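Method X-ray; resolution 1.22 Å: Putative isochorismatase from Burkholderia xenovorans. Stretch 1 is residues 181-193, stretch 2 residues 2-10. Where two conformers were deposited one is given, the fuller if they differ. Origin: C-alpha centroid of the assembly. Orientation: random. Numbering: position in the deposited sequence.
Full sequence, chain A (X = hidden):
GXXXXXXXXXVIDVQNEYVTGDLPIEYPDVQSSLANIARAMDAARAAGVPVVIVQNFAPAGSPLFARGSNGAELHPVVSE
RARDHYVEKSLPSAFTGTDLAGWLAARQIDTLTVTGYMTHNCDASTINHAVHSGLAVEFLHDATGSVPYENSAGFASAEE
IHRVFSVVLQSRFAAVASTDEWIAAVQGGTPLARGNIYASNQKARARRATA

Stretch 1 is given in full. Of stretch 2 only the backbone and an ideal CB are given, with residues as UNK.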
# COMPACT_ATOMS: atom_id res chain seq x y z
N GLU A 181 -0.88 9.65 21.90
CA GLU A 181 -0.94 10.85 21.08
C GLU A 181 -2.33 11.09 20.49
O GLU A 181 -2.85 12.19 20.50
CB GLU A 181 0.13 10.77 19.98
CG GLU A 181 1.52 10.95 20.53
CD GLU A 181 2.68 10.76 19.55
OE1 GLU A 181 2.67 10.05 18.52
OE2 GLU A 181 3.72 11.37 19.92
N TRP A 182 -2.95 10.02 20.02
CA TRP A 182 -4.31 10.05 19.45
C TRP A 182 -5.34 10.40 20.51
O TRP A 182 -6.19 11.29 20.29
CB TRP A 182 -4.67 8.72 18.79
CG TRP A 182 -5.97 8.78 18.14
CD1 TRP A 182 -6.24 9.41 16.98
CD2 TRP A 182 -7.19 8.17 18.61
NE1 TRP A 182 -7.58 9.22 16.67
CE2 TRP A 182 -8.18 8.47 17.66
CE3 TRP A 182 -7.55 7.41 19.74
CZ2 TRP A 182 -9.49 7.99 17.79
CZ3 TRP A 182 -8.85 6.96 19.86
CH2 TRP A 182 -9.80 7.29 18.92
N ILE A 183 -5.28 9.72 21.64
CA ILE A 183 -6.21 10.00 22.73
C ILE A 183 -6.17 11.47 23.14
O ILE A 183 -7.23 12.11 23.33
CB ILE A 183 -6.00 9.07 23.89
CG1 ILE A 183 -6.37 7.65 23.51
CG2 ILE A 183 -6.82 9.52 25.09
CD1 ILE A 183 -5.94 6.60 24.54
N ALA A 184 -4.97 12.01 23.28
CA ALA A 184 -4.80 13.43 23.58
C ALA A 184 -5.36 14.38 22.53
O ALA A 184 -5.97 15.42 22.86
CB ALA A 184 -3.34 13.74 23.91
N ALA A 185 -5.13 14.03 21.26
CA ALA A 185 -5.65 14.83 20.16
C ALA A 185 -7.20 14.79 20.09
O ALA A 185 -7.84 15.80 19.81
CB ALA A 185 -5.05 14.41 18.85
N VAL A 186 -7.78 13.66 20.43
CA VAL A 186 -9.26 13.56 20.57
C VAL A 186 -9.74 14.49 21.69
O VAL A 186 -10.69 15.23 21.52
CB VAL A 186 -9.73 12.08 20.80
CG1 VAL A 186 -11.20 12.01 21.20
CG2 VAL A 186 -9.50 11.21 19.52
N GLN A 187 -9.11 14.40 22.86
CA GLN A 187 -9.45 15.28 23.97
C GLN A 187 -9.37 16.76 23.62
O GLN A 187 -10.22 17.56 24.00
CB GLN A 187 -8.53 14.94 25.17
CG GLN A 187 -8.56 15.93 26.33
CD GLN A 187 -7.63 15.53 27.48
OE1 GLN A 187 -6.36 15.55 27.38
NE2 GLN A 187 -8.27 15.16 28.60
N GLY A 188 -8.35 17.14 22.87
CA GLY A 188 -8.10 18.53 22.55
C GLY A 188 -8.83 19.02 21.31
O GLY A 188 -8.90 20.19 21.05
N GLY A 189 -9.33 18.10 20.50
CA GLY A 189 -9.98 18.44 19.25
C GLY A 189 -9.06 18.92 18.18
O GLY A 189 -9.44 19.77 17.38
N THR A 190 -7.85 18.34 18.13
CA THR A 190 -6.82 18.78 17.20
C THR A 190 -6.43 17.66 16.24
O THR A 190 -6.57 16.49 16.60
CB THR A 190 -5.58 19.28 17.99
OG1 THR A 190 -5.14 18.29 18.95
CG2 THR A 190 -5.95 20.60 18.72
N PRO A 191 -6.00 18.00 15.04
CA PRO A 191 -5.49 17.00 14.12
C PRO A 191 -4.13 16.50 14.50
O PRO A 191 -3.40 17.17 15.25
CB PRO A 191 -5.39 17.75 12.80
CG PRO A 191 -5.19 19.16 13.15
CD PRO A 191 -5.88 19.36 14.48
N LEU A 192 -3.76 15.36 13.99
CA LEU A 192 -2.42 14.85 14.17
C LEU A 192 -1.59 15.30 12.95
O LEU A 192 -2.13 15.52 11.88
CB LEU A 192 -2.46 13.31 14.30
CG LEU A 192 -2.98 12.79 15.63
CD1 LEU A 192 -3.22 11.33 15.52
CD2 LEU A 192 -2.03 13.10 16.81
N ALA A 193 -0.28 15.39 13.14
CA ALA A 193 0.63 15.87 12.11
C ALA A 193 0.92 14.86 10.99
O ALA A 193 1.20 13.71 11.29
CB ALA A 193 1.97 16.25 12.78
N UNK A 2 -9.63 26.43 12.63
CA UNK A 2 -9.69 25.04 12.09
C UNK A 2 -10.95 24.29 12.53
O UNK A 2 -11.40 24.46 13.66
CB UNK A 2 -8.46 24.25 12.54
N UNK A 3 -11.43 23.40 11.68
CA UNK A 3 -12.55 22.51 12.04
C UNK A 3 -12.04 21.34 12.88
O UNK A 3 -11.03 20.74 12.57
CB UNK A 3 -13.26 21.99 10.79
N UNK A 4 -12.75 21.00 13.94
CA UNK A 4 -12.38 19.85 14.78
C UNK A 4 -12.42 18.55 13.95
O UNK A 4 -13.44 18.29 13.28
CB UNK A 4 -13.32 19.74 15.98
N UNK A 5 -11.37 17.71 13.99
CA UNK A 5 -11.53 16.40 13.29
C UNK A 5 -12.74 15.65 13.77
O UNK A 5 -13.06 15.62 14.96
CB UNK A 5 -10.29 15.52 13.49
N UNK A 6 -13.46 15.03 12.83
CA UNK A 6 -14.60 14.15 13.11
C UNK A 6 -14.17 12.73 12.75
O UNK A 6 -14.12 12.36 11.58
CB UNK A 6 -15.85 14.57 12.33
N UNK A 7 -13.69 12.03 13.76
CA UNK A 7 -12.97 10.78 13.64
C UNK A 7 -13.94 9.60 13.79
O UNK A 7 -14.89 9.65 14.57
CB UNK A 7 -11.85 10.70 14.68
N UNK A 8 -13.63 8.53 13.08
CA UNK A 8 -14.16 7.20 13.36
C UNK A 8 -12.91 6.33 13.64
O UNK A 8 -11.96 6.38 12.88
CB UNK A 8 -15.01 6.66 12.21
N UNK A 9 -12.99 5.49 14.64
CA UNK A 9 -11.96 4.50 14.89
C UNK A 9 -12.37 3.17 14.23
O UNK A 9 -13.42 2.61 14.55
CB UNK A 9 -11.73 4.32 16.39
N UNK A 10 -11.53 2.67 13.31
CA UNK A 10 -11.82 1.36 12.69
C UNK A 10 -10.81 0.35 13.22
O UNK A 10 -9.60 0.69 13.34
CB UNK A 10 -11.76 1.43 11.16

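Position 2 has its CA-to-CB bond toward stretch 1, but nothing there lies within 5.5 Å of the ideal CB. A long, flexible apolar side chain could cross the gap to the ring of Pro 191; a longer one would reach it more easily than a short one. The residue is Met 2, present as selenomethionine. Its CE lies 4.0 Å from Pro 191 CD.

Position 3 points away, into space that stretch 1 does not fill. Many side chains would suit. It is Thr 3, which makes no contact with stretch 1.

Position 4 points sideways, with its CA 5.3 Å from Gly 189 CA. The ideal CB is 4.1 Å from Gly 189 O. Something small or branched fits beside this bare backbone. It is Thr 4, whose CG2 packs 3.7 Å from Gly 189 O. Gly 189 follows the helix with positive phi, which favours glycine; an ideal CB on it would sit only 3.3 Å from Thr 4 CG2.

Position 5 points toward the turn at Thr 190 and Pro 191. Its phi of -54° and psi of 139° are compatible with proline, though not exclusive to it. A compact apolar group would suit the backbone surface there. It is Pro 5. Its CD is 3.4 Å from Gly 189 O, and its CG lies 3.7 Å from Pro 191 N and 4.2 Å from Pro 191 CB.

Position 6 is out of reach of stretch 1, so the visible atoms set little preference. It is Arg 6, with no contact here.

Position 7 begins the strand and points toward stretch 1. The ideal CB is 4.8 Å from Trp 182 CZ2 and 5.4 Å from Val 186 CG2. Beyond them, Thr 190 O offers an acceptor. A long side chain with a donor at its end would suit, lysine or arginine above all. It is Arg 7, which has the largest covered area of this stretch. NH2 and NH1 both donate to Thr 190 O, at 2.8 and 3.1 Å, so one carbonyl takes a forked pair of hydrogen bonds. On the way there, Arg 7 CD passes 3.8 Å from Val 186 CG2, and Arg 7 NE lies 3.5 Å from Trp 182 NE1.

Position 8 points away and tells little. It is Ala 8.

Position 9 points toward stretch 1, its ideal CB 4.3 Å from Trp 182 CH2. An apolar side chain, aliphatic or aromatic, would suit the indole. It is Leu 9, with CD1 over one ring face, 4.3 Å from Trp 182 CH2.

Position 10 is out of reach. It is Ile 10.

Stretch 2, residues 2-10: MTTPRRALI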
# COMPACT_ATOMS: atom_id res chain seq x y z
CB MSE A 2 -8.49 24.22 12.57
CG MSE A 2 -7.24 24.31 11.69
SE MSE A 2 -5.80 23.14 12.40
CE MSE A 2 -6.14 23.39 14.34
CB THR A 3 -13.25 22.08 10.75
OG1 THR A 3 -13.93 23.22 10.19
CG2 THR A 3 -14.24 20.97 10.92
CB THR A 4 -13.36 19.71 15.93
OG1 THR A 4 -13.47 20.98 16.60
CG2 THR A 4 -12.92 18.57 16.91
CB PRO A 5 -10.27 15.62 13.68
CG PRO A 5 -9.29 16.70 13.98
CD PRO A 5 -10.06 17.81 14.64
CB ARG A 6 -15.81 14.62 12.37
CG ARG A 6 -17.00 13.66 12.41
CD ARG A 6 -17.40 13.18 13.77
NE ARG A 6 -18.72 12.55 13.64
CZ ARG A 6 -19.37 11.96 14.62
NH1 ARG A 6 -18.81 11.90 15.85
NH2 ARG A 6 -20.54 11.38 14.35
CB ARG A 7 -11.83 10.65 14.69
CG ARG A 7 -10.73 11.62 14.52
CD ARG A 7 -9.90 11.84 15.79
NE ARG A 7 -8.61 12.41 15.52
CZ ARG A 7 -8.09 13.56 16.01
NH1 ARG A 7 -8.76 14.31 16.87
NH2 ARG A 7 -6.84 13.87 15.74
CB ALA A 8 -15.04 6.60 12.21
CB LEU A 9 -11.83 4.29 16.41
CG LEU A 9 -10.78 3.26 16.82
CD1 LEU A 9 -9.38 3.78 16.52
CD2 LEU A 9 -10.97 2.87 18.32
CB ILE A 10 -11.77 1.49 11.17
CG1 ILE A 10 -12.34 0.23 10.51
CG2 ILE A 10 -10.40 1.83 10.62
CD1 ILE A 10 -12.67 0.41 9.03
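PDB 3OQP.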